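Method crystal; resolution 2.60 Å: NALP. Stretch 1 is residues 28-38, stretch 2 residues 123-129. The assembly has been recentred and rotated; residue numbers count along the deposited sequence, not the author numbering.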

# COMPACT_ATOMS: atom_id res chain seq x y z
N ARG A 28 -1.57 -0.76 -0.36
CA ARG A 28 -2.39 -1.34 -1.42
C ARG A 28 -2.27 -2.85 -1.39
O ARG A 28 -3.26 -3.55 -1.56
CB ARG A 28 -2.00 -0.82 -2.81
CG ARG A 28 -2.30 0.63 -2.96
CD ARG A 28 -1.88 1.23 -4.26
NE ARG A 28 -2.07 2.70 -4.27
CZ ARG A 28 -1.08 3.59 -4.34
NH1 ARG A 28 0.21 3.22 -4.38
NH2 ARG A 28 -1.37 4.88 -4.35
N LEU A 29 -1.05 -3.34 -1.19
CA LEU A 29 -0.82 -4.77 -1.10
C LEU A 29 -1.50 -5.38 0.16
O LEU A 29 -2.03 -6.50 0.12
CB LEU A 29 0.68 -5.04 -1.08
CG LEU A 29 1.02 -6.53 -1.25
CD1 LEU A 29 0.78 -7.00 -2.70
CD2 LEU A 29 2.40 -6.84 -0.81
N LYS A 30 -1.47 -4.64 1.27
CA LYS A 30 -2.11 -5.09 2.51
C LYS A 30 -3.57 -5.39 2.22
O LYS A 30 -4.10 -6.39 2.65
CB LYS A 30 -2.03 -4.01 3.60
CG LYS A 30 -1.19 -4.34 4.86
CD LYS A 30 -0.47 -3.02 5.48
CE LYS A 30 1.09 -3.03 5.33
NZ LYS A 30 1.73 -1.67 5.00
N ALA A 31 -4.20 -4.52 1.45
CA ALA A 31 -5.63 -4.58 1.19
C ALA A 31 -6.04 -5.84 0.39
O ALA A 31 -7.08 -6.46 0.62
CB ALA A 31 -6.05 -3.28 0.46
N VAL A 32 -5.22 -6.19 -0.57
CA VAL A 32 -5.41 -7.39 -1.35
C VAL A 32 -5.18 -8.64 -0.49
O VAL A 32 -5.83 -9.67 -0.67
CB VAL A 32 -4.41 -7.33 -2.55
CG1 VAL A 32 -4.37 -8.65 -3.36
CG2 VAL A 32 -4.77 -6.17 -3.44
N SER A 33 -4.20 -8.56 0.41
CA SER A 33 -3.90 -9.66 1.34
C SER A 33 -4.98 -9.80 2.39
O SER A 33 -5.23 -10.88 2.87
CB SER A 33 -2.54 -9.43 2.05
OG SER A 33 -2.38 -10.30 3.15
N ASP A 34 -5.62 -8.71 2.77
CA ASP A 34 -6.72 -8.79 3.71
C ASP A 34 -7.90 -9.52 3.02
O ASP A 34 -8.57 -10.34 3.65
CB ASP A 34 -7.07 -7.38 4.25
CG ASP A 34 -5.92 -6.80 5.18
OD1 ASP A 34 -5.04 -7.62 5.59
OD2 ASP A 34 -5.80 -5.57 5.52
N GLY A 35 -8.05 -9.29 1.72
CA GLY A 35 -9.06 -9.91 0.90
C GLY A 35 -9.00 -11.40 0.76
O GLY A 35 -9.95 -12.03 0.27
N LEU A 36 -7.86 -11.97 1.13
CA LEU A 36 -7.69 -13.42 1.21
C LEU A 36 -8.36 -14.05 2.43
O LEU A 36 -8.70 -15.23 2.40
CB LEU A 36 -6.21 -13.77 1.22
CG LEU A 36 -5.46 -13.53 -0.09
CD1 LEU A 36 -3.98 -13.56 0.16
CD2 LEU A 36 -5.81 -14.54 -1.19
N ASP A 37 -8.54 -13.26 3.49
CA ASP A 37 -9.07 -13.76 4.77
C ASP A 37 -10.61 -13.90 4.75
O ASP A 37 -11.16 -14.87 5.24
CB ASP A 37 -8.65 -12.84 5.94
CG ASP A 37 -7.18 -12.43 5.88
OD1 ASP A 37 -6.39 -13.20 5.31
OD2 ASP A 37 -6.73 -11.35 6.36
N HIS A 38 -11.27 -12.93 4.14
CA HIS A 38 -12.73 -12.79 4.23
C HIS A 38 -13.45 -14.01 3.71
O HIS A 38 -14.48 -14.40 4.23
CB HIS A 38 -13.19 -11.53 3.45
CG HIS A 38 -12.39 -10.30 3.78
ND1 HIS A 38 -12.48 -9.64 4.99
CD2 HIS A 38 -11.41 -9.68 3.09
CE1 HIS A 38 -11.62 -8.64 5.01
NE2 HIS A 38 -10.96 -8.64 3.86
N LEU A 123 -0.38 -19.83 5.30
CA LEU A 123 0.70 -19.04 4.74
C LEU A 123 0.14 -18.26 3.60
O LEU A 123 -0.73 -18.76 2.95
CB LEU A 123 1.89 -19.94 4.31
CG LEU A 123 2.39 -20.13 2.86
CD1 LEU A 123 3.29 -18.99 2.26
CD2 LEU A 123 3.17 -21.44 2.82
N LYS A 124 0.63 -17.04 3.40
CA LYS A 124 0.28 -16.19 2.24
C LYS A 124 1.51 -15.85 1.38
O LYS A 124 2.54 -15.48 1.91
CB LYS A 124 -0.30 -14.86 2.71
CG LYS A 124 -1.67 -14.88 3.37
CD LYS A 124 -2.23 -13.42 3.57
CE LYS A 124 -3.63 -13.41 4.26
NZ LYS A 124 -3.84 -12.19 5.04
N GLY A 125 1.39 -15.95 0.07
CA GLY A 125 2.31 -15.37 -0.90
C GLY A 125 1.63 -14.19 -1.56
O GLY A 125 0.48 -14.25 -1.87
N LEU A 126 2.35 -13.09 -1.72
CA LEU A 126 1.85 -11.87 -2.35
C LEU A 126 2.84 -11.43 -3.44
O LEU A 126 4.04 -11.61 -3.29
CB LEU A 126 1.70 -10.73 -1.33
CG LEU A 126 0.95 -11.10 -0.03
CD1 LEU A 126 1.11 -10.06 1.03
CD2 LEU A 126 -0.52 -11.34 -0.30
N PHE A 127 2.33 -10.90 -4.53
CA PHE A 127 3.15 -10.35 -5.61
C PHE A 127 2.43 -9.15 -6.23
O PHE A 127 1.21 -9.09 -6.32
CB PHE A 127 3.39 -11.42 -6.67
CG PHE A 127 4.05 -10.89 -7.91
CD1 PHE A 127 5.44 -10.70 -7.94
CD2 PHE A 127 3.31 -10.56 -9.04
CE1 PHE A 127 6.09 -10.19 -9.08
CE2 PHE A 127 3.96 -10.07 -10.20
CZ PHE A 127 5.34 -9.89 -10.20
N SER A 128 3.18 -8.17 -6.65
CA SER A 128 2.59 -7.02 -7.31
C SER A 128 3.59 -6.45 -8.30
O SER A 128 4.82 -6.54 -8.12
CB SER A 128 2.17 -5.97 -6.29
OG SER A 128 3.32 -5.32 -5.78
N TYR A 129 3.04 -5.92 -9.38
CA TYR A 129 3.83 -5.29 -10.41
C TYR A 129 3.04 -4.06 -10.70
O TYR A 129 1.88 -4.16 -11.08
CB TYR A 129 3.97 -6.14 -11.68
CG TYR A 129 4.85 -5.52 -12.73
CD1 TYR A 129 4.35 -4.63 -13.68
CD2 TYR A 129 6.20 -5.81 -12.77
CE1 TYR A 129 5.17 -4.07 -14.66
CE2 TYR A 129 7.04 -5.25 -13.74
CZ TYR A 129 6.53 -4.38 -14.69
OH TYR A 129 7.40 -3.81 -15.66

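Packing of a helix (stretch 1) across a strand (stretch 2) within one chain of NALP. The helix enters from earlier in the chain, and residues 28-38 all keep helical phi/psi angles. Residues 123-129 lie within an extended strand that continues beyond both ends of the stretch. The two axes approach to 9.5 Å, and their N-to-C directions differ by 138°, so the elements run roughly antiparallel but clearly oblique. In keeping with this direction, Leu29 CA lies 7.4 Å from Ser128 CA, and one helical turn later Ser33 CA lies 7.2 Å from Leu126 CA. No backbone-to-backbone hydrogen bond joins the stretches; side chains fill the gap, and the two stretches bury 375 Å², both sides summed.

Side-chain alternation sets the contact surface. On the strand, Lys124, Leu126 and Ser128 direct their CA-to-CB bonds toward the helix, whereas Phe127 points away and Gly125 has no side chain to offer. On the helix, Leu29, Ser33 and Leu36 point toward the strand, a spacing of three to four residues that keeps them on one face. Lys30 points away and makes no contact with the strand.

Apolar contacts centre on Leu126, whose m,t rotamer puts both methyl groups against the helix. Its CD1 meets Leu29 CD2 at 3.9 Å, while its CD2 lies 3.6 Å from Ser33 CB and 4.1 Å from Leu36 CD1. Leu29, in the t,p rotamer, extends the packing along the strand: its CD1 rests 4.0 Å from Ser128 CB and 4.2 Å from the backbone atom Phe127 O. At the other end, Leu36 CD1 packs 3.8 Å from Lys124 CD, so the aliphatic part of the lysine shares in the apolar layer before its charged end turns to polar partners.

Polar contacts converge on Lys124 NZ. The m,t,t,t side chain is extended, carrying the ammonium group to the helix. There it donates to Ser33 O at 2.9 Å and to Ser33 OG at 3.0 Å, engaging both the backbone and the side chain of one residue. Ser33 O also accepts a weak bond from Leu36 N at 3.3 Å; the lysine therefore adds a second donor to this carbonyl.

The charged pairing is a salt bridge between Lys124 and Asp37. The CA-to-CB bond of Asp37 points sideways, but its carboxylate comes nearer the strand and places OD1 2.8 Å from Lys124 NZ. A weak bond from Lys124 NZ to Asp37 OD2, at 3.3 Å, makes the grip two-pronged but unequal. With Lys124 buried, these oxygens supply hydrogen-bonding partners and a compensating negative charge for its ammonium group.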